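Local coordinates for protein phospholipase C-beta (PLC-beta) (Sepia officinalis, PDB 3QR0) that belongs to the phospholipase C-beta family, multidomain proteins that join PH, EF-hand, TIM-barrel and C2 domains in one chain, here with a calcium ion bound, at residues Gly153-Leu158 against Lys220-Leu225; Phe253-Gln258 against Pro269-Ala274; Asp446-Lys451 against Pro455-Tyr460; Thr527-Ala532 against Val561-Lys566. One frame throughout, in Å; residues are numbered along the deposited sequence.

Interaction 1: Gly153-Leu158 against Lys220-Leu225; sequences GEWEKL and KFYLAL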
loop_
_atom_site.group_PDB
_atom_site.type_symbol
_atom_site.label_atom_id
_atom_site.label_comp_id
_atom_site.label_asym_id
_atom_site.label_seq_id
_atom_site.Cartn_x
_atom_site.Cartn_y
_atom_site.Cartn_z
ATOM N N GLY A 153 3.600 19.323 2.656
ATOM C CA GLY A 153 4.795 18.483 2.693
ATOM C C GLY A 153 5.324 18.142 1.309
ATOM O O GLY A 153 6.541 18.081 1.104
ATOM N N GLU A 154 4.421 17.913 0.357
ATOM C CA GLU A 154 4.825 17.651 -1.025
ATOM C C GLU A 154 5.360 18.908 -1.702
ATOM O O GLU A 154 6.223 18.825 -2.576
ATOM C CB GLU A 154 3.678 17.061 -1.846
ATOM C CG GLU A 154 3.339 15.616 -1.493
ATOM C CD GLU A 154 4.424 14.610 -1.903
ATOM O OE1 GLU A 154 5.377 14.971 -2.631
ATOM O OE2 GLU A 154 4.319 13.442 -1.478
ATOM N N TRP A 155 4.837 20.062 -1.297
ATOM C CA TRP A 155 5.326 21.341 -1.788
ATOM C C TRP A 155 6.744 21.567 -1.261
ATOM O O TRP A 155 7.608 22.046 -1.994
ATOM C CB TRP A 155 4.391 22.466 -1.350
ATOM C CG TRP A 155 4.550 23.733 -2.126
ATOM C CD1 TRP A 155 4.895 24.957 -1.632
ATOM C CD2 TRP A 155 4.360 23.905 -3.532
ATOM N NE1 TRP A 155 4.935 25.882 -2.646
ATOM C CE2 TRP A 155 4.612 25.263 -3.824
ATOM C CE3 TRP A 155 4.009 23.042 -4.577
ATOM C CZ2 TRP A 155 4.520 25.782 -5.115
ATOM C CZ3 TRP A 155 3.912 23.559 -5.863
ATOM C CH2 TRP A 155 4.169 24.921 -6.118
ATOM N N GLU A 156 6.972 21.207 0.000
ATOM C CA GLU A 156 8.299 21.286 0.609
ATOM C C GLU A 156 9.298 20.318 -0.050
ATOM O O GLU A 156 10.470 20.651 -0.207
ATOM C CB GLU A 156 8.213 21.025 2.117
ATOM C CG GLU A 156 9.503 21.315 2.873
ATOM C CD GLU A 156 9.431 20.925 4.341
ATOM O OE1 GLU A 156 8.872 19.853 4.660
ATOM O OE2 GLU A 156 9.956 21.683 5.176
ATOM N N LYS A 157 8.836 19.130 -0.426
ATOM C CA LYS A 157 9.652 18.183 -1.199
ATOM C C LYS A 157 10.146 18.804 -2.510
ATOM O O LYS A 157 11.334 18.716 -2.843
ATOM C CB LYS A 157 8.858 16.910 -1.493
ATOM C CG LYS A 157 9.568 15.917 -2.397
ATOM C CD LYS A 157 8.949 14.530 -2.296
ATOM C CE LYS A 157 9.510 13.596 -3.360
ATOM N NZ LYS A 157 9.022 12.196 -3.186
ATOM N N LEU A 158 9.231 19.434 -3.241
ATOM C CA LEU A 158 9.579 20.165 -4.455
ATOM C C LEU A 158 10.575 21.284 -4.145
ATOM O O LEU A 158 11.529 21.500 -4.903
ATOM C CB LEU A 158 8.320 20.746 -5.114
ATOM C CG LEU A 158 8.507 21.607 -6.364
ATOM C CD1 LEU A 158 9.212 20.819 -7.463
ATOM C CD2 LEU A 158 7.169 22.133 -6.853
ATOM N N LYS A 220 4.079 31.477 -0.988
ATOM C CA LYS A 220 3.444 32.631 -1.636
ATOM C C LYS A 220 3.389 32.426 -3.167
ATOM O O LYS A 220 2.469 32.894 -3.832
ATOM C CB LYS A 220 4.184 33.931 -1.277
ATOM C CG LYS A 220 3.312 35.184 -1.330
ATOM C CD LYS A 220 4.092 36.451 -0.958
ATOM C CE LYS A 220 3.332 37.705 -1.385
ATOM N NZ LYS A 220 4.072 38.970 -1.088
ATOM N N PHE A 221 4.372 31.710 -3.714
ATOM C CA PHE A 221 4.353 31.313 -5.126
ATOM C C PHE A 221 3.185 30.361 -5.414
ATOM O O PHE A 221 2.489 30.527 -6.413
ATOM C CB PHE A 221 5.706 30.701 -5.522
ATOM C CG PHE A 221 5.700 29.961 -6.837
ATOM C CD1 PHE A 221 5.401 30.616 -8.021
ATOM C CD2 PHE A 221 6.044 28.617 -6.890
ATOM C CE1 PHE A 221 5.418 29.935 -9.234
ATOM C CE2 PHE A 221 6.063 27.931 -8.096
ATOM C CZ PHE A 221 5.749 28.591 -9.270
ATOM N N TYR A 222 2.970 29.382 -4.534
ATOM C CA TYR A 222 1.793 28.504 -4.612
ATOM C C TYR A 222 0.502 29.328 -4.648
ATOM O O TYR A 222 -0.365 29.087 -5.485
ATOM C CB TYR A 222 1.748 27.526 -3.423
ATOM C CG TYR A 222 0.571 26.564 -3.444
ATOM C CD1 TYR A 222 0.719 25.265 -3.911
ATOM C CD2 TYR A 222 -0.687 26.953 -2.981
ATOM C CE1 TYR A 222 -0.356 24.380 -3.932
ATOM C CE2 TYR A 222 -1.767 26.078 -3.001
ATOM C CZ TYR A 222 -1.595 24.791 -3.477
ATOM O OH TYR A 222 -2.654 23.916 -3.506
ATOM N N LEU A 223 0.391 30.297 -3.738
ATOM C CA LEU A 223 -0.787 31.169 -3.673
ATOM C C LEU A 223 -0.981 31.951 -4.973
ATOM O O LEU A 223 -2.108 32.116 -5.437
ATOM C CB LEU A 223 -0.683 32.145 -2.495
ATOM C CG LEU A 223 -0.631 31.553 -1.085
ATOM C CD1 LEU A 223 -0.490 32.666 -0.039
ATOM C CD2 LEU A 223 -1.863 30.711 -0.813
ATOM N N ALA A 224 0.124 32.422 -5.549
ATOM C CA ALA A 224 0.101 33.148 -6.821
ATOM C C ALA A 224 -0.181 32.254 -8.032
ATOM O O ALA A 224 -0.696 32.736 -9.043
ATOM C CB ALA A 224 1.421 33.884 -7.028
ATOM N N LEU A 225 0.170 30.971 -7.943
ATOM C CA LEU A 225 0.056 30.062 -9.083
ATOM C C LEU A 225 -1.340 29.480 -9.240
ATOM O O LEU A 225 -1.968 29.639 -10.285
ATOM C CB LEU A 225 1.067 28.914 -8.975
ATOM C CG LEU A 225 1.045 27.905 -10.134
ATOM C CD1 LEU A 225 1.251 28.618 -11.468
ATOM C CD2 LEU A 225 2.094 26.822 -9.934
#

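Interaction 2: Phe253-Gln258 against Pro269-Ala274; sequences FLNDMQ and PLYTDA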
loop_
_atom_site.group_PDB
_atom_site.type_symbol
_atom_site.label_atom_id
_atom_site.label_comp_id
_atom_site.label_asym_id
_atom_site.label_seq_id
_atom_site.Cartn_x
_atom_site.Cartn_y
_atom_site.Cartn_z
ATOM N N PHE A 253 -14.368 24.895 14.492
ATOM C CA PHE A 253 -14.116 24.251 13.203
ATOM C C PHE A 253 -13.369 22.926 13.400
ATOM O O PHE A 253 -13.786 21.889 12.886
ATOM C CB PHE A 253 -13.326 25.196 12.288
ATOM C CG PHE A 253 -12.772 24.545 11.052
ATOM C CD1 PHE A 253 -13.613 24.029 10.081
ATOM C CD2 PHE A 253 -11.403 24.492 10.837
ATOM C CE1 PHE A 253 -13.097 23.444 8.939
ATOM C CE2 PHE A 253 -10.885 23.913 9.694
ATOM C CZ PHE A 253 -11.732 23.390 8.743
ATOM N N LEU A 254 -12.278 22.963 14.159
ATOM C CA LEU A 254 -11.480 21.763 14.411
ATOM C C LEU A 254 -12.249 20.700 15.199
ATOM O O LEU A 254 -12.132 19.507 14.906
ATOM C CB LEU A 254 -10.181 22.116 15.143
ATOM C CG LEU A 254 -9.174 22.972 14.364
ATOM C CD1 LEU A 254 -7.991 23.369 15.251
ATOM C CD2 LEU A 254 -8.696 22.246 13.143
ATOM N N ASN A 255 -13.028 21.132 16.190
ATOM C CA ASN A 255 -13.740 20.205 17.072
ATOM C C ASN A 255 -15.097 19.719 16.531
ATOM O O ASN A 255 -15.583 18.679 16.971
ATOM C CB ASN A 255 -13.938 20.830 18.461
ATOM C CG ASN A 255 -12.631 20.975 19.243
ATOM O OD1 ASN A 255 -11.645 20.285 18.977
ATOM N ND2 ASN A 255 -12.632 21.871 20.223
ATOM N N ASP A 256 -15.705 20.464 15.604
ATOM C CA ASP A 256 -17.043 20.125 15.086
ATOM C C ASP A 256 -16.984 19.533 13.685
ATOM O O ASP A 256 -17.486 18.437 13.458
ATOM C CB ASP A 256 -17.976 21.351 15.074
ATOM C CG ASP A 256 -18.290 21.878 16.474
ATOM O OD1 ASP A 256 -18.337 21.067 17.422
ATOM O OD2 ASP A 256 -18.511 23.104 16.621
ATOM N N MET A 257 -16.374 20.249 12.746
ATOM C CA MET A 257 -16.367 19.825 11.343
ATOM C C MET A 257 -15.229 18.861 10.998
ATOM O O MET A 257 -15.433 17.905 10.251
ATOM C CB MET A 257 -16.295 21.039 10.415
ATOM C CG MET A 257 -16.417 20.672 8.940
ATOM S SD MET A 257 -16.371 22.086 7.841
ATOM C CE MET A 257 -17.869 22.955 8.298
ATOM N N GLN A 258 -14.035 19.120 11.524
ATOM C CA GLN A 258 -12.862 18.313 11.200
ATOM C C GLN A 258 -12.735 17.053 12.061
ATOM O O GLN A 258 -11.807 16.271 11.872
ATOM C CB GLN A 258 -11.587 19.147 11.340
ATOM C CG GLN A 258 -11.570 20.403 10.478
ATOM C CD GLN A 258 -11.623 20.092 8.998
ATOM O OE1 GLN A 258 -12.660 20.256 8.359
ATOM N NE2 GLN A 258 -10.503 19.638 8.446
ATOM N N PRO A 269 -8.229 14.194 22.952
ATOM C CA PRO A 269 -8.753 15.426 23.553
ATOM C C PRO A 269 -9.152 16.485 22.524
ATOM O O PRO A 269 -8.570 16.549 21.439
ATOM C CB PRO A 269 -7.586 15.926 24.413
ATOM C CG PRO A 269 -6.725 14.734 24.638
ATOM C CD PRO A 269 -6.868 13.885 23.426
ATOM N N LEU A 270 -10.151 17.295 22.868
ATOM C CA LEU A 270 -10.567 18.408 22.019
ATOM C C LEU A 270 -9.479 19.473 21.994
ATOM O O LEU A 270 -8.737 19.624 22.963
ATOM C CB LEU A 270 -11.860 19.036 22.548
ATOM C CG LEU A 270 -13.151 18.217 22.465
ATOM C CD1 LEU A 270 -14.270 18.952 23.186
ATOM C CD2 LEU A 270 -13.529 17.950 21.027
ATOM N N TYR A 271 -9.391 20.212 20.891
ATOM C CA TYR A 271 -8.546 21.404 20.837
ATOM C C TYR A 271 -9.050 22.465 21.822
ATOM O O TYR A 271 -10.260 22.652 21.980
ATOM C CB TYR A 271 -8.525 22.005 19.427
ATOM C CG TYR A 271 -7.698 21.240 18.424
ATOM C CD1 TYR A 271 -8.286 20.296 17.592
ATOM C CD2 TYR A 271 -6.330 21.471 18.293
ATOM C CE1 TYR A 271 -7.542 19.599 16.662
ATOM C CE2 TYR A 271 -5.567 20.772 17.358
ATOM C CZ TYR A 271 -6.183 19.837 16.547
ATOM O OH TYR A 271 -5.455 19.136 15.619
ATOM N N THR A 272 -8.115 23.155 22.470
ATOM C CA THR A 272 -8.432 24.239 23.396
ATOM C C THR A 272 -8.193 25.604 22.745
ATOM O O THR A 272 -7.603 25.690 21.661
ATOM C CB THR A 272 -7.563 24.150 24.664
ATOM O OG1 THR A 272 -6.187 24.362 24.321
ATOM C CG2 THR A 272 -7.722 22.786 25.347
ATOM N N ASP A 273 -8.641 26.661 23.424
ATOM C CA ASP A 273 -8.394 28.046 23.004
ATOM C C ASP A 273 -6.907 28.314 22.840
ATOM O O ASP A 273 -6.470 28.809 21.803
ATOM C CB ASP A 273 -8.931 29.048 24.036
ATOM C CG ASP A 273 -10.444 29.153 24.038
ATOM O OD1 ASP A 273 -11.101 28.367 23.329
ATOM O OD2 ASP A 273 -10.978 30.031 24.761
ATOM N N ALA A 274 -6.146 27.986 23.881
ATOM C CA ALA A 274 -4.709 28.267 23.923
ATOM C C ALA A 274 -3.952 27.569 22.791
ATOM O O ALA A 274 -3.060 28.161 22.188
ATOM C CB ALA A 274 -4.129 27.871 25.283
#

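Interaction 3: Asp446-Lys451 against Pro455-Tyr460; sequences DGHPLK and PLPTPY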
loop_
_atom_site.group_PDB
_atom_site.type_symbol
_atom_site.label_atom_id
_atom_site.label_comp_id
_atom_site.label_asym_id
_atom_site.label_seq_id
_atom_site.Cartn_x
_atom_site.Cartn_y
_atom_site.Cartn_z
ATOM N N ASP A 446 6.041 -23.047 23.146
ATOM C CA ASP A 446 5.545 -23.291 24.495
ATOM C C ASP A 446 4.166 -22.676 24.717
ATOM O O ASP A 446 3.903 -21.547 24.295
ATOM C CB ASP A 446 6.516 -22.755 25.550
ATOM C CG ASP A 446 6.377 -23.472 26.870
ATOM O OD1 ASP A 446 6.771 -24.654 26.930
ATOM O OD2 ASP A 446 5.870 -22.868 27.842
ATOM N N GLY A 447 3.293 -23.436 25.372
ATOM C CA GLY A 447 1.924 -23.005 25.647
ATOM C C GLY A 447 0.940 -23.321 24.531
ATOM O O GLY A 447 -0.268 -23.171 24.715
ATOM N N HIS A 448 1.446 -23.758 23.376
ATOM C CA HIS A 448 0.604 -23.979 22.202
ATOM C C HIS A 448 0.888 -25.321 21.526
ATOM O O HIS A 448 1.331 -25.368 20.375
ATOM C CB HIS A 448 0.761 -22.814 21.224
ATOM C CG HIS A 448 0.282 -21.511 21.778
ATOM N ND1 HIS A 448 -1.022 -21.084 21.648
ATOM C CD2 HIS A 448 0.919 -20.562 22.506
ATOM C CE1 HIS A 448 -1.161 -19.916 22.249
ATOM N NE2 HIS A 448 -0.001 -19.579 22.783
ATOM N N PRO A 449 0.615 -26.424 22.239
ATOM C CA PRO A 449 0.762 -27.734 21.629
ATOM C C PRO A 449 -0.332 -27.973 20.591
ATOM O O PRO A 449 -1.363 -27.289 20.605
ATOM C CB PRO A 449 0.610 -28.690 22.811
ATOM C CG PRO A 449 -0.257 -27.967 23.767
ATOM C CD PRO A 449 0.059 -26.508 23.603
ATOM N N LEU A 450 -0.096 -28.931 19.700
ATOM C CA LEU A 450 -1.044 -29.262 18.643
ATOM C C LEU A 450 -2.067 -30.279 19.155
ATOM O O LEU A 450 -2.067 -31.439 18.752
ATOM C CB LEU A 450 -0.308 -29.799 17.414
ATOM C CG LEU A 450 0.766 -28.888 16.814
ATOM C CD1 LEU A 450 1.508 -29.618 15.690
ATOM C CD2 LEU A 450 0.172 -27.575 16.307
ATOM N N LYS A 451 -2.935 -29.821 20.054
ATOM C CA LYS A 451 -4.005 -30.642 20.610
ATOM C C LYS A 451 -5.319 -29.900 20.415
ATOM O O LYS A 451 -5.318 -28.677 20.277
ATOM C CB LYS A 451 -3.767 -30.897 22.101
ATOM C CG LYS A 451 -2.560 -31.782 22.400
ATOM C CD LYS A 451 -2.342 -31.936 23.900
ATOM C CE LYS A 451 -1.199 -32.889 24.201
ATOM N NZ LYS A 451 -0.988 -33.048 25.666
ATOM N N PRO A 455 -5.721 -22.778 21.317
ATOM C CA PRO A 455 -5.736 -21.757 20.268
ATOM C C PRO A 455 -4.386 -21.566 19.580
ATOM O O PRO A 455 -3.336 -21.878 20.153
ATOM C CB PRO A 455 -6.164 -20.487 21.007
ATOM C CG PRO A 455 -5.856 -20.730 22.432
ATOM C CD PRO A 455 -5.942 -22.205 22.658
ATOM N N LEU A 456 -4.427 -21.064 18.351
ATOM C CA LEU A 456 -3.211 -20.758 17.612
ATOM C C LEU A 456 -2.416 -19.701 18.369
ATOM O O LEU A 456 -3.010 -18.884 19.076
ATOM C CB LEU A 456 -3.545 -20.233 16.216
ATOM C CG LEU A 456 -4.249 -21.200 15.273
ATOM C CD1 LEU A 456 -4.948 -20.446 14.133
ATOM C CD2 LEU A 456 -3.267 -22.220 14.735
ATOM N N PRO A 457 -1.075 -19.709 18.229
ATOM C CA PRO A 457 -0.260 -18.624 18.778
ATOM C C PRO A 457 -0.627 -17.270 18.176
ATOM O O PRO A 457 -1.384 -17.211 17.206
ATOM C CB PRO A 457 1.171 -19.008 18.373
ATOM C CG PRO A 457 1.128 -20.457 18.083
ATOM C CD PRO A 457 -0.249 -20.734 17.564
ATOM N N THR A 458 -0.090 -16.200 18.750
ATOM C CA THR A 458 -0.371 -14.837 18.285
ATOM C C THR A 458 0.704 -14.389 17.304
ATOM O O THR A 458 1.806 -14.937 17.307
ATOM C CB THR A 458 -0.402 -13.838 19.455
ATOM O OG1 THR A 458 0.937 -13.577 19.901
ATOM C CG2 THR A 458 -1.234 -14.387 20.627
ATOM N N PRO A 459 0.402 -13.388 16.463
ATOM C CA PRO A 459 1.467 -12.881 15.602
ATOM C C PRO A 459 2.694 -12.427 16.405
ATOM O O PRO A 459 3.832 -12.620 15.964
ATOM C CB PRO A 459 0.808 -11.698 14.877
ATOM C CG PRO A 459 -0.653 -12.001 14.896
ATOM C CD PRO A 459 -0.893 -12.733 16.190
ATOM N N TYR A 460 2.454 -11.854 17.581
ATOM C CA TYR A 460 3.526 -11.403 18.462
ATOM C C TYR A 460 4.424 -12.572 18.900
ATOM O O TYR A 460 5.649 -12.441 18.936
ATOM C CB TYR A 460 2.943 -10.682 19.682
ATOM C CG TYR A 460 3.976 -9.944 20.501
ATOM C CD1 TYR A 460 4.427 -8.684 20.114
ATOM C CD2 TYR A 460 4.504 -10.503 21.655
ATOM C CE1 TYR A 460 5.383 -8.003 20.862
ATOM C CE2 TYR A 460 5.457 -9.825 22.412
ATOM C CZ TYR A 460 5.890 -8.579 22.002
ATOM O OH TYR A 460 6.833 -7.906 22.742
#

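Interaction 4: Thr527-Ala532 against Val561-Lys566; sequences TTFEQA and VDYNKK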
loop_
_atom_site.group_PDB
_atom_site.type_symbol
_atom_site.label_atom_id
_atom_site.label_comp_id
_atom_site.label_asym_id
_atom_site.label_seq_id
_atom_site.Cartn_x
_atom_site.Cartn_y
_atom_site.Cartn_z
ATOM N N THR A 527 -14.677 -30.668 5.084
ATOM C CA THR A 527 -15.872 -31.507 4.995
ATOM C C THR A 527 -17.100 -30.646 5.274
ATOM O O THR A 527 -17.796 -30.256 4.340
ATOM C CB THR A 527 -15.796 -32.727 5.939
ATOM O OG1 THR A 527 -15.528 -32.298 7.279
ATOM C CG2 THR A 527 -14.694 -33.668 5.491
ATOM N N THR A 528 -17.352 -30.345 6.550
ATOM C CA THR A 528 -18.433 -29.439 6.953
ATOM C C THR A 528 -17.982 -28.547 8.109
ATOM O O THR A 528 -16.981 -28.829 8.769
ATOM C CB THR A 528 -19.679 -30.210 7.445
ATOM O OG1 THR A 528 -19.342 -30.968 8.613
ATOM C CG2 THR A 528 -20.227 -31.140 6.368
ATOM N N PHE A 529 -18.742 -27.486 8.366
ATOM C CA PHE A 529 -18.493 -26.638 9.526
ATOM C C PHE A 529 -18.774 -27.384 10.842
ATOM O O PHE A 529 -18.047 -27.224 11.823
ATOM C CB PHE A 529 -19.319 -25.353 9.441
ATOM C CG PHE A 529 -18.873 -24.417 8.344
ATOM C CD1 PHE A 529 -19.723 -24.090 7.298
ATOM C CD2 PHE A 529 -17.597 -23.873 8.358
ATOM C CE1 PHE A 529 -19.313 -23.220 6.291
ATOM C CE2 PHE A 529 -17.175 -23.010 7.354
ATOM C CZ PHE A 529 -18.037 -22.682 6.317
ATOM N N GLU A 530 -19.822 -28.201 10.852
ATOM C CA GLU A 530 -20.145 -29.027 12.015
ATOM C C GLU A 530 -18.952 -29.917 12.386
ATOM O O GLU A 530 -18.585 -30.016 13.558
ATOM C CB GLU A 530 -21.386 -29.884 11.731
ATOM C CG GLU A 530 -22.051 -30.494 12.968
ATOM C CD GLU A 530 -21.334 -31.728 13.512
ATOM O OE1 GLU A 530 -20.915 -32.598 12.714
ATOM O OE2 GLU A 530 -21.205 -31.836 14.753
ATOM N N GLN A 531 -18.343 -30.548 11.382
ATOM C CA GLN A 531 -17.184 -31.421 11.606
ATOM C C GLN A 531 -15.943 -30.688 12.109
ATOM O O GLN A 531 -15.229 -31.202 12.970
ATOM C CB GLN A 531 -16.839 -32.218 10.342
ATOM C CG GLN A 531 -17.552 -33.553 10.274
ATOM C CD GLN A 531 -17.070 -34.516 11.345
ATOM O OE1 GLN A 531 -17.838 -34.935 12.213
ATOM N NE2 GLN A 531 -15.784 -34.858 11.300
ATOM N N ALA A 532 -15.684 -29.501 11.575
ATOM C CA ALA A 532 -14.574 -28.674 12.054
ATOM C C ALA A 532 -14.747 -28.325 13.542
ATOM O O ALA A 532 -13.790 -28.388 14.318
ATOM C CB ALA A 532 -14.455 -27.409 11.219
ATOM N N VAL A 561 -18.386 -17.475 9.222
ATOM C CA VAL A 561 -17.859 -16.460 10.135
ATOM C C VAL A 561 -17.406 -17.083 11.467
ATOM O O VAL A 561 -16.340 -16.744 11.974
ATOM C CB VAL A 561 -18.897 -15.343 10.392
ATOM C CG1 VAL A 561 -18.432 -14.399 11.497
ATOM C CG2 VAL A 561 -19.181 -14.563 9.099
ATOM N N ASP A 562 -18.204 -18.004 12.006
ATOM C CA ASP A 562 -17.871 -18.665 13.272
ATOM C C ASP A 562 -16.630 -19.555 13.156
ATOM O O ASP A 562 -15.780 -19.554 14.042
ATOM C CB ASP A 562 -19.050 -19.499 13.779
ATOM C CG ASP A 562 -20.123 -18.665 14.480
ATOM O OD1 ASP A 562 -21.117 -19.270 14.923
ATOM O OD2 ASP A 562 -19.987 -17.427 14.592
ATOM N N TYR A 563 -16.535 -20.310 12.067
ATOM C CA TYR A 563 -15.344 -21.122 11.775
ATOM C C TYR A 563 -14.062 -20.279 11.819
ATOM O O TYR A 563 -13.051 -20.686 12.409
ATOM C CB TYR A 563 -15.496 -21.806 10.406
ATOM C CG TYR A 563 -14.227 -22.435 9.878
ATOM C CD1 TYR A 563 -13.930 -23.774 10.123
ATOM C CD2 TYR A 563 -13.319 -21.686 9.137
ATOM C CE1 TYR A 563 -12.755 -24.350 9.639
ATOM C CE2 TYR A 563 -12.147 -22.252 8.653
ATOM C CZ TYR A 563 -11.871 -23.580 8.903
ATOM O OH TYR A 563 -10.701 -24.119 8.418
ATOM N N ASN A 564 -14.119 -19.096 11.217
ATOM C CA ASN A 564 -12.960 -18.202 11.133
ATOM C C ASN A 564 -12.604 -17.469 12.437
ATOM O O ASN A 564 -11.658 -16.682 12.467
ATOM C CB ASN A 564 -13.162 -17.187 9.997
ATOM C CG ASN A 564 -12.946 -17.800 8.621
ATOM O OD1 ASN A 564 -12.084 -18.661 8.441
ATOM N ND2 ASN A 564 -13.727 -17.356 7.642
ATOM N N LYS A 565 -13.350 -17.715 13.509
ATOM C CA LYS A 565 -12.991 -17.166 14.810
ATOM C C LYS A 565 -11.872 -17.968 15.471
ATOM O O LYS A 565 -11.109 -17.423 16.263
ATOM C CB LYS A 565 -14.216 -17.080 15.723
ATOM C CG LYS A 565 -15.242 -16.093 15.205
ATOM C CD LYS A 565 -16.485 -16.022 16.058
ATOM C CE LYS A 565 -17.498 -15.041 15.455
ATOM N NZ LYS A 565 -18.861 -15.292 15.973
ATOM N N LYS A 566 -11.776 -19.248 15.127
ATOM C CA LYS A 566 -10.783 -20.144 15.711
ATOM C C LYS A 566 -9.804 -20.714 14.689
ATOM O O LYS A 566 -8.645 -20.954 15.022
ATOM C CB LYS A 566 -11.489 -21.281 16.445
ATOM C CG LYS A 566 -12.283 -20.815 17.647
ATOM C CD LYS A 566 -12.995 -21.977 18.333
ATOM C CE LYS A 566 -13.468 -21.590 19.725
ATOM N NZ LYS A 566 -14.081 -22.743 20.442
#

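Interaction 1: Gly153-Leu158 against Lys220-Leu225
Trp155 lays one face of its indole against Tyr222, joining helix 151-165 to helix 215-225 within the EF-hand region. The tyrosine comes edge first: this is a T-shaped pair, with the six-membered ring of Trp155 and the Tyr222 ring 5.1 Å apart between centroids and their planes at 81°. Tyr222 CD1 stands 3.7 Å above the indole plane, over its centre. Phe221 meets the rim of the indole near its plane, its CD2 3.7 Å from Trp155 CZ2. With CG anti to the backbone N (chi1 -162°), the indole is carried across to the second helix. Its polar edge is satisfied there, because Trp155 NE1 donates to the carbonyl of Phe218, one turn back from Tyr222, while Tyr222 OH bonds to Gln151 and Arg228. Phe218 also stacks on the indole. Phe221 also rests on helix 185-198, which makes the contact part of a wider helical core. Close to that NE1 donor lies the methylene of Tyr222, with CB 3.7 Å from Trp155 NE1.

Interaction 2: Phe253-Gln258 against Pro269-Ala274
Asn255 holds the backbone of Tyr271 with both ends of its amide. Its CG lies opposite the carbonyl carbon (chi1 -69°), which swings the amide out to Tyr271. Its OD1 accepts from Tyr271 N at 3.0 Å, the donor lying in the carbonyl plane on a lone pair, though the bond is bent to 145° at the hydrogen. The other end is straighter: Asn255 ND2 reaches Tyr271 O at 3.1 Å with an angle of 169°, and that oxygen sits almost in the amide plane. Two bonds to the N-H and C=O of one residue fix the rotation of the amide and hold the extended backbone of Tyr271 beside the helix. Both segments belong to the EF-hand-like region, where helix 247-257 gives way to a loop that returns past it before helix 273-288 begins; Thr272 is the N-cap of that second helix. Tyr271 turns its ring toward Leu254, whose CD1 makes a CH-pi contact 3.8 Å from the Tyr271 ring centroid, almost on the ring normal. Leu254 CB adds a 3.6 Å approach to Tyr271 CD1, while Asn255 OD1 lies at the edge of the same ring. The phenol end is held from elsewhere, by a hydrogen bond between Tyr271 OH and Glu310. Beside the paired amide, Leu270 packs its CD2 methyl 3.6 Å from Asn255 CG.

Interaction 3: Asp446-Lys451 against Pro455-Tyr460
His448 and Pro457 bring two irregular stretches of backbone together, with 6.4 Å between the CA of His448 and the CA of Pro457. Neither segment is helix or strand. Residues 455-458 run extended, whereas 446-451 bends repeatedly: Gly447 has a positive phi, and Leu450 is the centre of an inverse gamma turn. Between the segments the contact rests on one imidazole. His448 CG lies opposite the carbonyl carbon and beside the backbone N (chi1 -64°), a setting that carries the ring over to residues 455-457. His448 ND1 donates to the carbonyl of Pro455, with 2.9 Å between His448 ND1 and Pro455 O and an angle of 159° at the hydrogen. The acceptor lies close to the ring plane, though the donor stands 30° out of the carbonyl plane. Pro457 covers one face of the imidazole, its CA 3.9 Å from the His448 ring centroid in a CH-pi contact displaced toward the rim. Farther back along the histidine, Pro457 CG lies 3.9 Å from His448 CG. This loop belongs to the X region of the TIM barrel. Tyr520 also meets it, bonding through OH to His448 O and packing on Leu450 and Pro457, and the whole lies in the connection between helix 422-436 and strand 466-469.

Interaction 4: Thr527-Ala532 against Val561-Lys566
This is an aromatic contact between two helix ends: the first turn of helix 529-535 meets the last turn of helix 557-563 in the Y region of the protein. Phe529 directs its edge toward the face of Tyr563 in an offset edge-to-face pair, with 5.8 Å between the centroids of the Phe529 and Tyr563 rings and 61° between their planes. Because of the offset, the closest approach falls on the root of the tyrosine, where Phe529 CD2 is 3.6 Å from Tyr563 CB. A chi1 of 168°, with the ring beside the carbonyl carbon, swings Tyr563 out toward Phe529. One turn on from Phe529, the methyl of Ala532 meets the rim of that ring in its plane, with Ala532 CB 3.8 Å from Tyr563 CD1. Phe529 and Ala532 thus touch different parts of one tyrosine. Thr528 caps the start of the first helix, its OG1 accepting from Gln531 N at 3.0 Å. Near the end of the other helix, Lys565 NZ forms a salt bridge with Asp562 OD2, and Asp562 has a second partner in Arg635. Phe526 and Phe560 extend the aromatic cluster around Phe529. Strand 540-545 lies between the two helices in sequence and is a neighbour of strand 569-572 in a parallel sheet, an alternation of strands and helices in keeping with a TIM barrel.

Overall arrangement
From the N terminus the four contacts follow in series, none nested and none crossing. Interaction 1 closes a long loop of 61 residues and joins two helices of the EF-hand region; interaction 2 closes a short one of 10 residues further along that helical part, about 27 Å away between centres. The chain then enters the TIM-barrel regions. Interaction 3 closes a tight loop of three residues in the X region, and interaction 4 bridges 28 residues in the Y region. These last two touch, Leu456 CD1 packing 3.8 Å from Lys566 O, which links X and Y directly. Interaction 1 lies across the chain's centre from both.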